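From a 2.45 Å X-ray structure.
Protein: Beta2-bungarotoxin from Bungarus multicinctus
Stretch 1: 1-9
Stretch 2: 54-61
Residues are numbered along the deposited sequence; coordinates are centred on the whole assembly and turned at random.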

ATOM      1  N   ARG B   1       2.101   2.091  -4.825  1.00 40.49           N
ATOM      2  CA  ARG B   1       2.739   3.396  -4.500  1.00 39.77           C
ATOM      3  C   ARG B   1       3.682   3.812  -5.627  1.00 39.19           C
ATOM      4  O   ARG B   1       4.102   2.985  -6.435  1.00 38.46           O
ATOM      5  CB  ARG B   1       3.484   3.320  -3.153  1.00 39.18           C
ATOM      6  CG  ARG B   1       4.347   2.094  -2.987  1.00 39.17           C
ATOM      7  CD  ARG B   1       5.150   2.109  -1.710  1.00 39.40           C
ATOM      8  NE  ARG B   1       6.567   1.943  -2.025  1.00 42.46           N
ATOM      9  CZ  ARG B   1       7.361   0.993  -1.537  1.00 43.43           C
ATOM     10  NH1 ARG B   1       6.892   0.094  -0.673  1.00 43.91           N
ATOM     11  NH2 ARG B   1       8.628   0.936  -1.950  1.00 43.29           N
ATOM     12  N   LYS B   2       3.975   5.106  -5.697  1.00 38.68           N
ATOM     13  CA  LYS B   2       4.866   5.640  -6.713  1.00 38.67           C
ATOM     14  C   LYS B   2       6.107   6.201  -6.041  1.00 37.45           C
ATOM     15  O   LYS B   2       6.127   6.400  -4.819  1.00 37.04           O
ATOM     16  CB  LYS B   2       4.151   6.727  -7.519  1.00 41.04           C
ATOM     17  CG  LYS B   2       3.057   6.176  -8.419  1.00 45.43           C
ATOM     18  CD  LYS B   2       2.192   7.253  -9.071  1.00 48.59           C
ATOM     19  CE  LYS B   2       1.102   7.798  -8.152  1.00 47.88           C
ATOM     20  NZ  LYS B   2       1.648   8.782  -7.185  1.00 49.66           N
ATOM     21  N   ARG B   3       7.152   6.422  -6.837  1.00 35.92           N
ATOM     22  CA  ARG B   3       8.411   6.964  -6.328  1.00 33.31           C
ATOM     23  C   ARG B   3       8.256   8.432  -6.010  1.00 33.00           C
ATOM     24  O   ARG B   3       7.577   9.138  -6.740  1.00 34.15           O
ATOM     25  CB  ARG B   3       9.511   6.794  -7.353  1.00 29.64           C
ATOM     26  CG  ARG B   3      10.841   6.799  -6.719  1.00 25.72           C
ATOM     27  CD  ARG B   3      11.902   6.698  -7.737  1.00 25.05           C
ATOM     28  NE  ARG B   3      13.218   6.699  -7.116  1.00 24.94           N
ATOM     29  CZ  ARG B   3      14.161   7.594  -7.370  1.00 26.23           C
ATOM     30  NH1 ARG B   3      13.938   8.590  -8.226  1.00 26.70           N
ATOM     31  NH2 ARG B   3      15.363   7.420  -6.852  1.00 28.90           N
ATOM     32  N   HIS B   4       8.861   8.902  -4.922  1.00 32.74           N
ATOM     33  CA  HIS B   4       8.722  10.313  -4.576  1.00 30.35           C
ATOM     34  C   HIS B   4       9.298  11.178  -5.692  1.00 30.27           C
ATOM     35  O   HIS B   4      10.415  10.959  -6.155  1.00 31.35           O
ATOM     36  CB  HIS B   4       9.409  10.640  -3.249  1.00 27.39           C
ATOM     37  CG  HIS B   4       9.002  11.965  -2.681  1.00 25.88           C
ATOM     38  ND1 HIS B   4       9.549  13.134  -3.141  1.00 25.49           N
ATOM     39  CD2 HIS B   4       7.964  12.256  -1.853  1.00 25.55           C
ATOM     40  CE1 HIS B   4       8.832  14.105  -2.602  1.00 24.92           C
ATOM     41  NE2 HIS B   4       7.864  13.623  -1.819  1.00 24.85           N
ATOM     42  N   PRO B   5       8.523  12.143  -6.175  1.00 29.87           N
ATOM     43  CA  PRO B   5       9.015  13.004  -7.244  1.00 30.34           C
ATOM     44  C   PRO B   5      10.247  13.856  -6.945  1.00 31.05           C
ATOM     45  O   PRO B   5      10.867  14.371  -7.876  1.00 33.27           O
ATOM     46  CB  PRO B   5       7.797  13.873  -7.559  1.00 30.49           C
ATOM     47  CG  PRO B   5       7.031  13.880  -6.271  1.00 30.45           C
ATOM     48  CD  PRO B   5       7.118  12.441  -5.877  1.00 30.75           C
ATOM     49  N   ASP B   6      10.645  13.984  -5.685  1.00 29.92           N
ATOM     50  CA  ASP B   6      11.802  14.830  -5.379  1.00 28.86           C
ATOM     51  C   ASP B   6      13.085  14.096  -5.014  1.00 28.71           C
ATOM     52  O   ASP B   6      14.123  14.713  -4.785  1.00 29.45           O
ATOM     53  CB  ASP B   6      11.426  15.837  -4.290  1.00 28.23           C
ATOM     54  CG  ASP B   6      10.287  16.761  -4.724  1.00 29.95           C
ATOM     55  OD1 ASP B   6      10.330  17.240  -5.886  1.00 30.87           O
ATOM     56  OD2 ASP B   6       9.352  17.018  -3.923  1.00 28.58           O
ATOM     57  N   CYS B   7      13.040  12.776  -5.062  1.00 27.67           N
ATOM     58  CA  CYS B   7      14.171  11.932  -4.698  1.00 27.06           C
ATOM     59  C   CYS B   7      15.542  12.242  -5.295  1.00 28.10           C
ATOM     60  O   CYS B   7      16.564  11.778  -4.777  1.00 28.22           O
ATOM     61  CB  CYS B   7      13.814  10.462  -4.949  1.00 23.77           C
ATOM     62  SG  CYS B   7      12.490   9.883  -3.854  1.00 21.15           S
ATOM     63  N   ASP B   8      15.580  13.004  -6.378  1.00 28.63           N
ATOM     64  CA  ASP B   8      16.858  13.315  -6.995  1.00 30.32           C
ATOM     65  C   ASP B   8      17.218  14.801  -6.977  1.00 30.33           C
ATOM     66  O   ASP B   8      18.109  15.242  -7.703  1.00 32.58           O
ATOM     67  CB  ASP B   8      16.888  12.766  -8.425  1.00 31.87           C
ATOM     68  CG  ASP B   8      16.794  11.257  -8.469  1.00 31.04           C
ATOM     69  OD1 ASP B   8      17.689  10.590  -7.909  1.00 31.12           O
ATOM     70  OD2 ASP B   8      15.812  10.738  -9.038  1.00 30.49           O
ATOM     71  N   LYS B   9      16.520  15.584  -6.171  1.00 29.39           N
ATOM     72  CA  LYS B   9      16.804  17.008  -6.081  1.00 28.61           C
ATOM     73  C   LYS B   9      17.777  17.177  -4.926  1.00 29.02           C
ATOM     74  O   LYS B   9      17.904  16.273  -4.087  1.00 30.56           O
ATOM     75  CB  LYS B   9      15.517  17.768  -5.811  1.00 28.77           C
ATOM     76  CG  LYS B   9      14.574  17.706  -6.981  1.00 31.01           C
ATOM     77  CD  LYS B   9      13.274  18.351  -6.667  1.00 35.56           C
ATOM     78  CE  LYS B   9      12.478  18.563  -7.932  1.00 38.99           C
ATOM     79  NZ  LYS B   9      11.129  19.131  -7.616  1.00 44.40           N
ATOM     80  N   ARG B  54      14.296   4.965   1.920  1.00 21.62           N
ATOM     81  CA  ARG B  54      14.515   3.935   0.904  1.00 22.43           C
ATOM     82  C   ARG B  54      13.167   3.680   0.277  1.00 23.93           C
ATOM     83  O   ARG B  54      12.976   3.803  -0.933  1.00 24.19           O
ATOM     84  CB  ARG B  54      15.011   2.636   1.514  1.00 24.54           C
ATOM     85  CG  ARG B  54      16.016   2.792   2.607  1.00 29.43           C
ATOM     86  CD  ARG B  54      16.782   1.532   2.777  1.00 34.40           C
ATOM     87  NE  ARG B  54      17.760   1.374   1.709  1.00 40.17           N
ATOM     88  CZ  ARG B  54      19.016   1.821   1.785  1.00 43.76           C
ATOM     89  NH1 ARG B  54      19.439   2.460   2.890  1.00 44.40           N
ATOM     90  NH2 ARG B  54      19.850   1.631   0.754  1.00 44.44           N
ATOM     91  N   CYS B  55      12.201   3.444   1.155  1.00 26.33           N
ATOM     92  CA  CYS B  55      10.824   3.184   0.778  1.00 26.20           C
ATOM     93  C   CYS B  55      10.326   4.120  -0.305  1.00 25.52           C
ATOM     94  O   CYS B  55       9.716   3.679  -1.276  1.00 26.35           O
ATOM     95  CB  CYS B  55       9.932   3.354   1.995  1.00 26.31           C
ATOM     96  SG  CYS B  55       8.255   2.728   1.734  1.00 30.23           S
ATOM     97  N   GLU B  56      10.602   5.409  -0.126  1.00 25.35           N
ATOM     98  CA  GLU B  56      10.147   6.442  -1.039  1.00 26.11           C
ATOM     99  C   GLU B  56      11.006   6.675  -2.262  1.00 27.22           C
ATOM    100  O   GLU B  56      10.491   7.132  -3.289  1.00 26.80           O
ATOM    101  CB  GLU B  56      10.030   7.784  -0.302  1.00 26.41           C
ATOM    102  CG  GLU B  56       8.944   7.898   0.723  1.00 27.86           C
ATOM    103  CD  GLU B  56       7.664   8.450   0.149  1.00 29.32           C
ATOM    104  OE1 GLU B  56       7.187   7.934  -0.881  1.00 32.43           O
ATOM    105  OE2 GLU B  56       7.111   9.391   0.741  1.00 30.12           O
ATOM    106  N   CYS B  57      12.293   6.347  -2.163  1.00 28.85           N
ATOM    107  CA  CYS B  57      13.232   6.636  -3.241  1.00 29.84           C
ATOM    108  C   CYS B  57      14.065   5.556  -3.873  1.00 32.14           C
ATOM    109  O   CYS B  57      14.661   5.797  -4.930  1.00 31.67           O
ATOM    110  CB  CYS B  57      14.218   7.713  -2.791  1.00 26.71           C
ATOM    111  SG  CYS B  57      13.453   9.232  -2.213  1.00 21.03           S
ATOM    112  N   LEU B  58      14.205   4.418  -3.220  1.00 35.30           N
ATOM    113  CA  LEU B  58      15.034   3.379  -3.803  1.00 40.59           C
ATOM    114  C   LEU B  58      14.558   3.016  -5.210  1.00 43.86           C
ATOM    115  O   LEU B  58      13.367   2.847  -5.457  1.00 43.25           O
ATOM    116  CB  LEU B  58      15.146   2.165  -2.875  1.00 41.39           C
ATOM    117  CG  LEU B  58      16.582   1.749  -2.504  1.00 41.51           C
ATOM    118  CD1 LEU B  58      17.468   2.940  -2.279  1.00 43.07           C
ATOM    119  CD2 LEU B  58      16.562   0.889  -1.263  1.00 42.92           C
ATOM    120  N   GLU B  59      15.497   3.068  -6.150  1.00 49.37           N
ATOM    121  CA  GLU B  59      15.239   2.766  -7.555  1.00 54.67           C
ATOM    122  C   GLU B  59      15.249   1.265  -7.809  1.00 57.35           C
ATOM    123  O   GLU B  59      16.255   0.597  -7.576  1.00 57.38           O
ATOM    124  CB  GLU B  59      16.302   3.433  -8.425  1.00 55.95           C
ATOM    125  CG  GLU B  59      16.435   4.930  -8.202  1.00 59.25           C
ATOM    126  CD  GLU B  59      17.586   5.530  -8.988  1.00 61.68           C
ATOM    127  OE1 GLU B  59      17.672   5.244 -10.202  1.00 62.71           O
ATOM    128  OE2 GLU B  59      18.417   6.257  -8.389  1.00 61.09           O
ATOM    129  N   TYR B  60      14.129   0.737  -8.281  1.00 61.41           N
ATOM    130  CA  TYR B  60      14.024  -0.686  -8.561  1.00 65.69           C
ATOM    131  C   TYR B  60      14.630  -1.050  -9.915  1.00 68.27           C
ATOM    132  O   TYR B  60      13.919  -1.448 -10.842  1.00 68.86           O
ATOM    133  CB  TYR B  60      12.562  -1.147  -8.462  1.00 66.38           C
ATOM    134  CG  TYR B  60      12.049  -1.259  -7.034  1.00 68.39           C
ATOM    135  CD1 TYR B  60      12.813  -1.875  -6.053  1.00 69.70           C
ATOM    136  CD2 TYR B  60      10.799  -0.771  -6.676  1.00 69.61           C
ATOM    137  CE1 TYR B  60      12.348  -2.009  -4.757  1.00 70.38           C
ATOM    138  CE2 TYR B  60      10.326  -0.902  -5.378  1.00 70.71           C
ATOM    139  CZ  TYR B  60      11.110  -1.525  -4.425  1.00 70.78           C
ATOM    140  OH  TYR B  60      10.658  -1.676  -3.133  1.00 71.63           O
ATOM    141  N   ARG B  61      15.951  -0.917 -10.005  1.00 70.97           N
ATOM    142  CA  ARG B  61      16.711  -1.228 -11.213  1.00 73.57           C
ATOM    143  C   ARG B  61      16.503  -0.203 -12.320  1.00 74.26           C
ATOM    144  O   ARG B  61      15.562   0.610 -12.206  1.00 74.40           O
ATOM    145  CB  ARG B  61      16.360  -2.635 -11.712  1.00 75.79           C
ATOM    146  CG  ARG B  61      17.568  -3.532 -11.945  1.00 79.33           C
ATOM    147  CD  ARG B  61      17.988  -3.550 -13.409  1.00 82.52           C
ATOM    148  NE  ARG B  61      17.402  -4.673 -14.152  1.00 85.43           N
ATOM    149  CZ  ARG B  61      16.207  -4.657 -14.740  1.00 86.56           C
ATOM    150  NH1 ARG B  61      15.441  -3.570 -14.675  1.00 86.82           N
ATOM    151  NH2 ARG B  61      15.791  -5.723 -15.413  1.00 87.56           N
ATOM    152  OXT ARG B  61      17.297  -0.221 -13.289  1.00 74.97           O
TER
HETATM  153  O   HOH W   1       7.633   4.182  -3.066  1.00 26.98           O

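The N-terminal segment packs against the last helical turn and the tail of the same chain, and 488 Å² of surface is buried between them. Stretch 1 has no regular helix or strand. Stretch 2 leaves its helix at Leu58.

Arg54 begins the stretch and points away from the N-terminal segment. Its carbonyl O accepts backbone hydrogen bonds from Cys57 N and Leu58 N, which secure this end of the helix.

Cys55 meets Arg1. Arg1 points toward stretch 2 and lays one face of its guanidinium over Cys55 SG, with Arg1 CZ 3.8 Å from that sulfur. Arg1 NH2 lies 3.0 Å from Cys55 O. Water 1 links the same residues: its O accepts from Arg1 NE at 2.7 Å and donates to Cys55 O at 2.8 Å and Lys2 O at 3.2 Å. Cys55 SG is itself bonded covalently elsewhere in the structure.

Glu56 gives its carbonyl O as a hydrogen-bond acceptor. His4 N donates to Glu56 O at 2.9 Å, and the N-H...O angle of 178° is almost straight. Arg3 CG lies 3.5 Å and Cys7 SG 3.4 Å from Glu56 O. The Glu56 side chain runs beside His4, with Glu56 OE2 4.0 Å from His4 CD2. The His4 ring also serves its own stretch, because His4 ND1 accepts from Asp6 N at 2.9 Å.

Cys57 provides the covalent tie. Cys57 SG is 2.0 Å from Cys7 SG, and the disulfide has a chi3 of -72°. Both cysteines are buried, and each has chi1 in the m well. A compact, apolar disulfide suits this enclosed site. Cys57 O accepts two hydrogen bonds from Arg3, from Arg3 NE at 2.8 Å and Arg3 NH2 at 2.6 Å. The long side chain of Arg3 is t at chi1, chi2 and chi3, and this extension carries its guanidinium to the carbonyl.

Leu58 points away and adds little.

Glu59 covers one face of the Arg3 guanidinium, with Glu59 CG 3.0 Å from Arg3 NH2. Glu59 OE2 forms a long salt bridge to Arg3 NH2 at 3.6 Å. The oxygen is well out of the guanidinium plane, so the attraction is between charges only. Arg3 NH1 binds Asp8 OD2 at 3.0 Å in a salt bridge within stretch 1. Asp8 OD1 and Glu59 OE2 are like charges 4.4 Å apart, and Arg3 forms a salt bridge with each of these residues.

Tyr60 is poorly ordered. Tyr60 OH comes within 3.5 Å of Arg1 NH2. Arg61, the C-terminus, is exposed and makes no contact with stretch 1.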